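Local coordinates for pectinesterase (Sitophilus oryzae, PDB 4PMH), which hydrolyses the methyl esters of pectin, releasing methanol, and probably plays an important part in the weevil's digestion of plant cell walls, at residues Q77-I82 / G121-S126; V151-A156 / A180-S185. All blocks are in the same frame, centred on the assembly; numbering follows the deposited sequence.

Interactions 1 and 2 lie about 14 Å apart, centre to centre, and both reach the same parallel sheet of the β-helix, through the neighbouring strands 80-82 and 152-154. Two probable hydrogen bonds join these strands: I82 N to W153 O and I82 O to K155 N, both 2.8 Å. V79 CB also packs on V151 O at 3.4 Å. Interaction 1 lies away from the probable catalytic and substrate-binding residues and packs a loop beside the edge strand. Interaction 2 is closer to the catalytic machinery inferred from relatives: the side chain of A180 is about 9 Å from that of the probable proton donor D200, and the side chain of Q182 is about as far from that of W292, a probable substrate-binding residue.

Interaction 1: residues Q77-I82 / G121-S126; sequences QEVVYI and GSLFNS
F124 and Y81 each set CG anti to the carbonyl carbon, beside the backbone N (chi1 -60° and -73°), and the two side chains meet crossing at about a right angle. The tip of the phenylalanine leads: F124 CZ comes within 3.4 Å of Y81 CD2. It is also close to the next ring atom, with Y81 CE2 3.7 Å from F124 CZ. This is not a full stack. The planes are only 29° from parallel, but the rings are slid so far apart, with centroids 5.2 Å from each other, that they barely overlap.

V79 packs against both rings. Its CG2 sits between the backbone N and the carbonyl carbon, the crowded position, and from there it meets the edge of F124 in the plane of the ring, 3.8 Å from CZ. The same methyl lies above one face of Y81, offset toward the rim.

L123 closes the other end of the contact with a single methyl. L123 CD1 rests 3.7 Å from E78 CB, beside the aliphatic root of the glutamate. It also reaches the backbone, 3.8 Å from V79 N, and touches V79 CG2 at 3.9 Å. Across the two segments the joining is therefore by apolar contact, while the loop is braced internally by the turn bond from F124 N to G121 O (3.1 Å).

The polar ends turn to other partners: E78 OE1 accepts from I51 N at the start of helix 51-61, and Y81 OH is hydrogen-bonded to Y116 OH of helix 113-120. F124 also touches Q52 of helix 51-61 and stacks with Y134 of helix 131-138, and its loop, which connects helix 113-120 to helix 131-138, packs beside edge strand 80-82 of the parallel sheet.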
ATOM      1  N   GLN A  77       7.696  19.589  -1.150  1.00 15.09           N
ATOM      2  CA  GLN A  77       7.364  19.164  -2.508  1.00 16.95           C
ATOM      3  C   GLN A  77       8.570  18.491  -3.158  1.00 15.76           C
ATOM      4  O   GLN A  77       9.340  19.091  -3.906  1.00 14.41           O
ATOM      5  CB  GLN A  77       6.815  20.341  -3.317  1.00 18.18           C
ATOM      6  CG  GLN A  77       5.544  20.881  -2.671  1.00 20.27           C
ATOM      7  CD  GLN A  77       5.039  22.117  -3.352  1.00 22.49           C
ATOM      8  OE1 GLN A  77       4.430  22.048  -4.418  1.00 23.69           O
ATOM      9  NE2 GLN A  77       5.304  23.263  -2.751  1.00 25.27           N
ATOM     10  N   GLU A  78       8.712  17.214  -2.834  1.00 15.95           N
ATOM     11  CA  GLU A  78       9.861  16.431  -3.217  1.00 16.51           C
ATOM     12  C   GLU A  78       9.554  14.958  -3.125  1.00 14.84           C
ATOM     13  O   GLU A  78       8.564  14.575  -2.530  1.00 14.34           O
ATOM     14  CB  GLU A  78      11.063  16.748  -2.307  1.00 18.95           C
ATOM     15  CG  GLU A  78      10.723  17.105  -0.877  1.00 20.90           C
ATOM     16  CD  GLU A  78      11.860  17.874  -0.176  1.00 21.49           C
ATOM     17  OE1 GLU A  78      12.813  17.225   0.271  1.00 21.81           O
ATOM     18  OE2 GLU A  78      11.795  19.113  -0.039  1.00 21.40           O
ATOM     19  N   VAL A  79      10.397  14.155  -3.753  1.00 13.70           N
ATOM     20  CA  VAL A  79      10.415  12.718  -3.511  1.00 13.57           C
ATOM     21  C   VAL A  79      11.364  12.366  -2.374  1.00 13.17           C
ATOM     22  O   VAL A  79      12.236  13.166  -1.998  1.00 14.34           O
ATOM     23  CB  VAL A  79      10.835  11.916  -4.751  1.00 13.39           C
ATOM     24  CG1 VAL A  79       9.790  12.044  -5.845  1.00 14.07           C
ATOM     25  CG2 VAL A  79      12.217  12.316  -5.245  1.00 13.90           C
ATOM     26  N   VAL A  80      11.191  11.161  -1.848  1.00 12.73           N
ATOM     27  CA  VAL A  80      12.116  10.555  -0.879  1.00 12.19           C
ATOM     28  C   VAL A  80      12.391   9.136  -1.349  1.00 12.22           C
ATOM     29  O   VAL A  80      11.464   8.323  -1.446  1.00 11.28           O
ATOM     30  CB  VAL A  80      11.506  10.527   0.532  1.00 11.91           C
ATOM     31  CG1 VAL A  80      12.498   9.959   1.543  1.00 12.08           C
ATOM     32  CG2 VAL A  80      11.047  11.915   0.938  1.00 11.75           C
ATOM     33  N   TYR A  81      13.649   8.860  -1.693  1.00 11.98           N
ATOM     34  CA  TYR A  81      14.055   7.580  -2.241  1.00 12.36           C
ATOM     35  C   TYR A  81      14.982   6.935  -1.231  1.00 12.52           C
ATOM     36  O   TYR A  81      16.012   7.518  -0.865  1.00 12.41           O
ATOM     37  CB  TYR A  81      14.806   7.729  -3.566  1.00 12.38           C
ATOM     38  CG  TYR A  81      13.990   8.113  -4.793  1.00 13.09           C
ATOM     39  CD1 TYR A  81      12.611   8.228  -4.756  1.00 13.42           C
ATOM     40  CD2 TYR A  81      14.623   8.335  -6.017  1.00 13.82           C
ATOM     41  CE1 TYR A  81      11.895   8.582  -5.885  1.00 14.01           C
ATOM     42  CE2 TYR A  81      13.910   8.666  -7.163  1.00 13.78           C
ATOM     43  CZ  TYR A  81      12.550   8.794  -7.086  1.00 14.32           C
ATOM     44  OH  TYR A  81      11.832   9.149  -8.210  1.00 15.77           O
ATOM     45  N   ILE A  82      14.601   5.745  -0.774  1.00 13.47           N
ATOM     46  CA  ILE A  82      15.472   4.929   0.087  1.00 14.18           C
ATOM     47  C   ILE A  82      15.985   3.759  -0.730  1.00 14.52           C
ATOM     48  O   ILE A  82      15.267   2.789  -0.922  1.00 14.77           O
ATOM     49  CB  ILE A  82      14.774   4.359   1.348  1.00 14.72           C
ATOM     50  CG1 ILE A  82      13.837   5.369   2.014  1.00 15.93           C
ATOM     51  CG2 ILE A  82      15.824   3.795   2.302  1.00 14.61           C
ATOM     52  CD1 ILE A  82      14.479   6.480   2.805  1.00 16.59           C
ATOM     53  N   GLY A 121      14.760  16.659 -10.297  1.00 16.51           N
ATOM     54  CA  GLY A 121      16.128  16.436 -10.709  1.00 16.83           C
ATOM     55  C   GLY A 121      17.142  17.094  -9.798  1.00 17.26           C
ATOM     56  O   GLY A 121      18.230  16.544  -9.564  1.00 17.92           O
ATOM     57  N   SER A 122      16.786  18.260  -9.261  1.00 17.56           N
ATOM     58  CA  SER A 122      17.689  18.994  -8.387  1.00 18.75           C
ATOM     59  C   SER A 122      17.893  18.321  -7.027  1.00 18.09           C
ATOM     60  O   SER A 122      18.693  18.787  -6.229  1.00 18.62           O
ATOM     61  CB  SER A 122      17.224  20.446  -8.204  1.00 19.87           C
ATOM     62  OG  SER A 122      15.946  20.523  -7.586  1.00 21.92           O
ATOM     63  N   LEU A 123      17.209  17.221  -6.768  1.00 17.88           N
ATOM     64  CA  LEU A 123      17.446  16.471  -5.536  1.00 17.71           C
ATOM     65  C   LEU A 123      18.608  15.483  -5.658  1.00 18.12           C
ATOM     66  O   LEU A 123      19.028  14.903  -4.646  1.00 17.26           O
ATOM     67  CB  LEU A 123      16.176  15.726  -5.116  1.00 18.12           C
ATOM     68  CG  LEU A 123      15.015  16.633  -4.717  1.00 18.28           C
ATOM     69  CD1 LEU A 123      13.723  15.834  -4.688  1.00 18.69           C
ATOM     70  CD2 LEU A 123      15.282  17.294  -3.367  1.00 18.88           C
ATOM     71  N   PHE A 124      19.128  15.294  -6.878  1.00 17.03           N
ATOM     72  CA  PHE A 124      20.025  14.171  -7.149  1.00 17.54           C
ATOM     73  C   PHE A 124      21.317  14.574  -7.869  1.00 18.30           C
ATOM     74  O   PHE A 124      21.280  15.203  -8.931  1.00 20.65           O
ATOM     75  CB  PHE A 124      19.281  13.076  -7.922  1.00 16.57           C
ATOM     76  CG  PHE A 124      18.099  12.527  -7.180  1.00 16.16           C
ATOM     77  CD1 PHE A 124      18.271  11.581  -6.174  1.00 16.11           C
ATOM     78  CD2 PHE A 124      16.823  12.944  -7.485  1.00 16.18           C
ATOM     79  CE1 PHE A 124      17.192  11.080  -5.475  1.00 16.83           C
ATOM     80  CE2 PHE A 124      15.731  12.450  -6.804  1.00 16.46           C
ATOM     81  CZ  PHE A 124      15.910  11.510  -5.795  1.00 17.20           C
ATOM     82  N   ASN A 125      22.446  14.255  -7.243  1.00 18.01           N
ATOM     83  CA  ASN A 125      23.757  14.318  -7.901  1.00 18.41           C
ATOM     84  C   ASN A 125      24.197  12.896  -8.267  1.00 18.29           C
ATOM     85  O   ASN A 125      23.845  11.921  -7.577  1.00 17.11           O
ATOM     86  CB  ASN A 125      24.780  15.022  -6.977  1.00 19.12           C
ATOM     87  CG  ASN A 125      26.183  15.085  -7.570  1.00 19.51           C
ATOM     88  OD1 ASN A 125      26.909  14.096  -7.555  1.00 20.48           O
ATOM     89  ND2 ASN A 125      26.585  16.264  -8.053  1.00 20.42           N
ATOM     90  N   SER A 126      24.974  12.767  -9.341  1.00 18.67           N
ATOM     91  CA  SER A 126      25.391  11.446  -9.843  1.00 18.58           C
ATOM     92  C   SER A 126      26.205  10.616  -8.845  1.00 17.34           C
ATOM     93  O   SER A 126      26.300   9.395  -8.979  1.00 17.54           O
ATOM     94  CB  SER A 126      26.169  11.602 -11.159  1.00 19.63           C
ATOM     95  OG  SER A 126      27.339  12.344 -10.920  1.00 20.62           O
TER

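Interaction 2: residues V151-A156 / A180-S185; sequences VFWVKA and ALQTNS
V151-A156 and A180-S185 are successive rungs of the right-handed parallel β-helix characteristic of pectinesterases. Strands 152-154 and 181-183 run 5° from parallel, their axes 4.9 Å apart.

The backbone ladder comes first. F152 and V154 each bond through both N and O to residues flanking their partners: F152 N to A180 O, Q182 N to F152 O, V154 N to Q182 O and N184 N to V154 O. The four bonds span 2.8 to 3.0 Å. A weak bond from V151 N shares A180 O.

Among the polar and aromatic side chains, W153 and Q182 lie side by side and point the same way. W153 sets CG anti to its backbone N (chi1 -166°), and the Q182 amide, its plane turned 26° from the ring, lies beside the indole with NE2 3.5 Å above one face, offset toward the rim. Both amide ends are held beyond these strands, NE2 by T150 OG1 and OE1 by S206 OG. An alanine in place of W153 would remove the indole, and the Q182 amide would probably lose its aromatic neighbour and a gap open beside M133 and C137 of helix 131-138.

Apolar packing occupies the opposite face of the sheet, where F152, V154 and L181 all touch I161 of strand 160-162. F152 and L181 run alongside each other, with L181 CD1 3.9 Å from F152 CD1. That same L181 methyl presses against the neighbouring backbone as well, 3.4 Å from F152 O, the oxygen that accepts Q182 N.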
ATOM      1  N   VAL A 151       6.021   8.894  -4.780  1.00 11.43           N
ATOM      2  CA  VAL A 151       6.546  10.030  -3.999  1.00 11.97           C
ATOM      3  C   VAL A 151       7.576   9.596  -2.932  1.00 11.59           C
ATOM      4  O   VAL A 151       8.655  10.176  -2.841  1.00 11.58           O
ATOM      5  CB  VAL A 151       5.394  10.871  -3.392  1.00 12.13           C
ATOM      6  CG1 VAL A 151       5.904  11.917  -2.416  1.00 12.60           C
ATOM      7  CG2 VAL A 151       4.578  11.504  -4.508  1.00 12.74           C
ATOM      8  N   PHE A 152       7.257   8.553  -2.176  1.00 11.55           N
ATOM      9  CA  PHE A 152       8.150   7.978  -1.162  1.00 11.53           C
ATOM     10  C   PHE A 152       8.392   6.493  -1.521  1.00 11.66           C
ATOM     11  O   PHE A 152       7.479   5.667  -1.452  1.00 11.02           O
ATOM     12  CB  PHE A 152       7.458   8.120   0.192  1.00 11.54           C
ATOM     13  CG  PHE A 152       8.365   8.100   1.395  1.00 11.67           C
ATOM     14  CD1 PHE A 152       9.092   6.961   1.732  1.00 11.91           C
ATOM     15  CD2 PHE A 152       8.386   9.182   2.270  1.00 11.62           C
ATOM     16  CE1 PHE A 152       9.886   6.941   2.876  1.00 11.82           C
ATOM     17  CE2 PHE A 152       9.159   9.164   3.421  1.00 12.12           C
ATOM     18  CZ  PHE A 152       9.909   8.030   3.727  1.00 12.21           C
ATOM     19  N   TRP A 153       9.632   6.160  -1.899  1.00 12.47           N
ATOM     20  CA  TRP A 153       9.970   4.881  -2.519  1.00 12.92           C
ATOM     21  C   TRP A 153      10.992   4.139  -1.645  1.00 12.88           C
ATOM     22  O   TRP A 153      12.126   4.571  -1.517  1.00 12.37           O
ATOM     23  CB  TRP A 153      10.558   5.138  -3.907  1.00 14.00           C
ATOM     24  CG  TRP A 153      10.663   3.929  -4.809  1.00 15.87           C
ATOM     25  CD1 TRP A 153      10.650   2.606  -4.448  1.00 16.38           C
ATOM     26  CD2 TRP A 153      10.844   3.951  -6.228  1.00 17.35           C
ATOM     27  NE1 TRP A 153      10.789   1.808  -5.558  1.00 16.60           N
ATOM     28  CE2 TRP A 153      10.914   2.613  -6.663  1.00 17.54           C
ATOM     29  CE3 TRP A 153      10.929   4.979  -7.176  1.00 19.19           C
ATOM     30  CZ2 TRP A 153      11.055   2.274  -8.002  1.00 19.69           C
ATOM     31  CZ3 TRP A 153      11.087   4.644  -8.509  1.00 19.62           C
ATOM     32  CH2 TRP A 153      11.141   3.302  -8.915  1.00 20.05           C
ATOM     33  N   VAL A 154      10.573   3.034  -1.034  1.00 13.09           N
ATOM     34  CA  VAL A 154      11.412   2.312  -0.078  1.00 13.68           C
ATOM     35  C   VAL A 154      11.881   1.005  -0.706  1.00 14.06           C
ATOM     36  O   VAL A 154      11.067   0.114  -0.946  1.00 13.46           O
ATOM     37  CB  VAL A 154      10.640   1.987   1.212  1.00 13.78           C
ATOM     38  CG1 VAL A 154      11.541   1.277   2.216  1.00 14.48           C
ATOM     39  CG2 VAL A 154      10.050   3.242   1.815  1.00 13.94           C
ATOM     40  N   LYS A 155      13.186   0.918  -0.970  1.00 15.28           N
ATOM     41  CA  LYS A 155      13.856  -0.287  -1.449  1.00 16.58           C
ATOM     42  C   LYS A 155      14.854  -0.854  -0.443  1.00 16.75           C
ATOM     43  O   LYS A 155      15.714  -1.620  -0.836  1.00 18.24           O
ATOM     44  CB  LYS A 155      14.608   0.018  -2.756  1.00 18.17           C
ATOM     45  CG  LYS A 155      13.682   0.298  -3.921  1.00 20.43           C
ATOM     46  CD  LYS A 155      14.435   0.701  -5.186  1.00 22.34           C
ATOM     47  CE  LYS A 155      14.839  -0.497  -6.037  1.00 25.32           C
ATOM     48  NZ  LYS A 155      13.707  -1.064  -6.819  1.00 26.44           N
ATOM     49  N   ALA A 156      14.770  -0.476   0.829  1.00 15.89           N
ATOM     50  CA  ALA A 156      15.640  -1.029   1.849  1.00 15.30           C
ATOM     51  C   ALA A 156      14.783  -1.721   2.891  1.00 15.20           C
ATOM     52  O   ALA A 156      13.669  -1.285   3.166  1.00 14.82           O
ATOM     53  CB  ALA A 156      16.470   0.069   2.513  1.00 15.30           C
ATOM     54  N   ALA A 180       1.726   7.148  -3.886  1.00 12.49           N
ATOM     55  CA  ALA A 180       2.212   7.945  -2.768  1.00 12.35           C
ATOM     56  C   ALA A 180       3.356   7.224  -2.102  1.00 12.20           C
ATOM     57  O   ALA A 180       4.472   7.733  -2.089  1.00 12.74           O
ATOM     58  CB  ALA A 180       1.104   8.247  -1.766  1.00 12.62           C
ATOM     59  N   LEU A 181       3.081   6.041  -1.553  1.00 12.20           N
ATOM     60  CA  LEU A 181       4.107   5.193  -0.958  1.00 11.92           C
ATOM     61  C   LEU A 181       4.242   3.883  -1.739  1.00 12.26           C
ATOM     62  O   LEU A 181       3.232   3.248  -2.119  1.00 12.06           O
ATOM     63  CB  LEU A 181       3.766   4.905   0.508  1.00 12.12           C
ATOM     64  CG  LEU A 181       4.658   3.970   1.306  1.00 12.31           C
ATOM     65  CD1 LEU A 181       6.048   4.581   1.425  1.00 13.15           C
ATOM     66  CD2 LEU A 181       4.126   3.644   2.702  1.00 12.42           C
ATOM     67  N   GLN A 182       5.495   3.487  -1.976  1.00 12.56           N
ATOM     68  CA  GLN A 182       5.818   2.176  -2.538  1.00 12.92           C
ATOM     69  C   GLN A 182       6.843   1.468  -1.672  1.00 13.30           C
ATOM     70  O   GLN A 182       7.924   2.016  -1.437  1.00 12.33           O
ATOM     71  CB  GLN A 182       6.400   2.280  -3.948  1.00 12.42           C
ATOM     72  CG  GLN A 182       6.794   0.910  -4.491  1.00 12.55           C
ATOM     73  CD  GLN A 182       7.476   0.933  -5.839  1.00 12.80           C
ATOM     74  OE1 GLN A 182       8.051  -0.080  -6.266  1.00 12.92           O
ATOM     75  NE2 GLN A 182       7.399   2.063  -6.531  1.00 12.77           N
ATOM     76  N   THR A 183       6.528   0.241  -1.252  1.00 14.87           N
ATOM     77  CA  THR A 183       7.485  -0.580  -0.480  1.00 16.00           C
ATOM     78  C   THR A 183       7.924  -1.786  -1.335  1.00 16.34           C
ATOM     79  O   THR A 183       7.091  -2.473  -1.943  1.00 15.24           O
ATOM     80  CB  THR A 183       6.915  -1.050   0.897  1.00 16.92           C
ATOM     81  OG1 THR A 183       5.969  -2.095   0.709  1.00 17.92           O
ATOM     82  CG2 THR A 183       6.257   0.088   1.670  1.00 17.82           C
ATOM     83  N   ASN A 184       9.236  -2.019  -1.372  1.00 17.05           N
ATOM     84  CA  ASN A 184       9.858  -3.075  -2.186  1.00 19.30           C
ATOM     85  C   ASN A 184      10.651  -4.089  -1.362  1.00 19.60           C
ATOM     86  O   ASN A 184      11.208  -5.036  -1.924  1.00 21.84           O
ATOM     87  CB  ASN A 184      10.786  -2.402  -3.189  1.00 21.84           C
ATOM     88  CG  ASN A 184      11.375  -3.355  -4.203  1.00 25.64           C
ATOM     89  OD1 ASN A 184      12.578  -3.602  -4.194  1.00 31.52           O
ATOM     90  ND2 ASN A 184      10.556  -3.842  -5.125  1.00 26.92           N
ATOM     91  N   SER A 185      10.685  -3.914  -0.046  1.00 17.83           N
ATOM     92  CA  SER A 185      11.549  -4.704   0.815  1.00 17.80           C
ATOM     93  C   SER A 185      10.837  -5.243   2.033  1.00 16.50           C
ATOM     94  O   SER A 185       9.695  -4.912   2.297  1.00 16.10           O
ATOM     95  CB  SER A 185      12.700  -3.840   1.315  1.00 18.88           C
ATOM     96  OG  SER A 185      13.545  -3.503   0.252  1.00 23.67           O
TER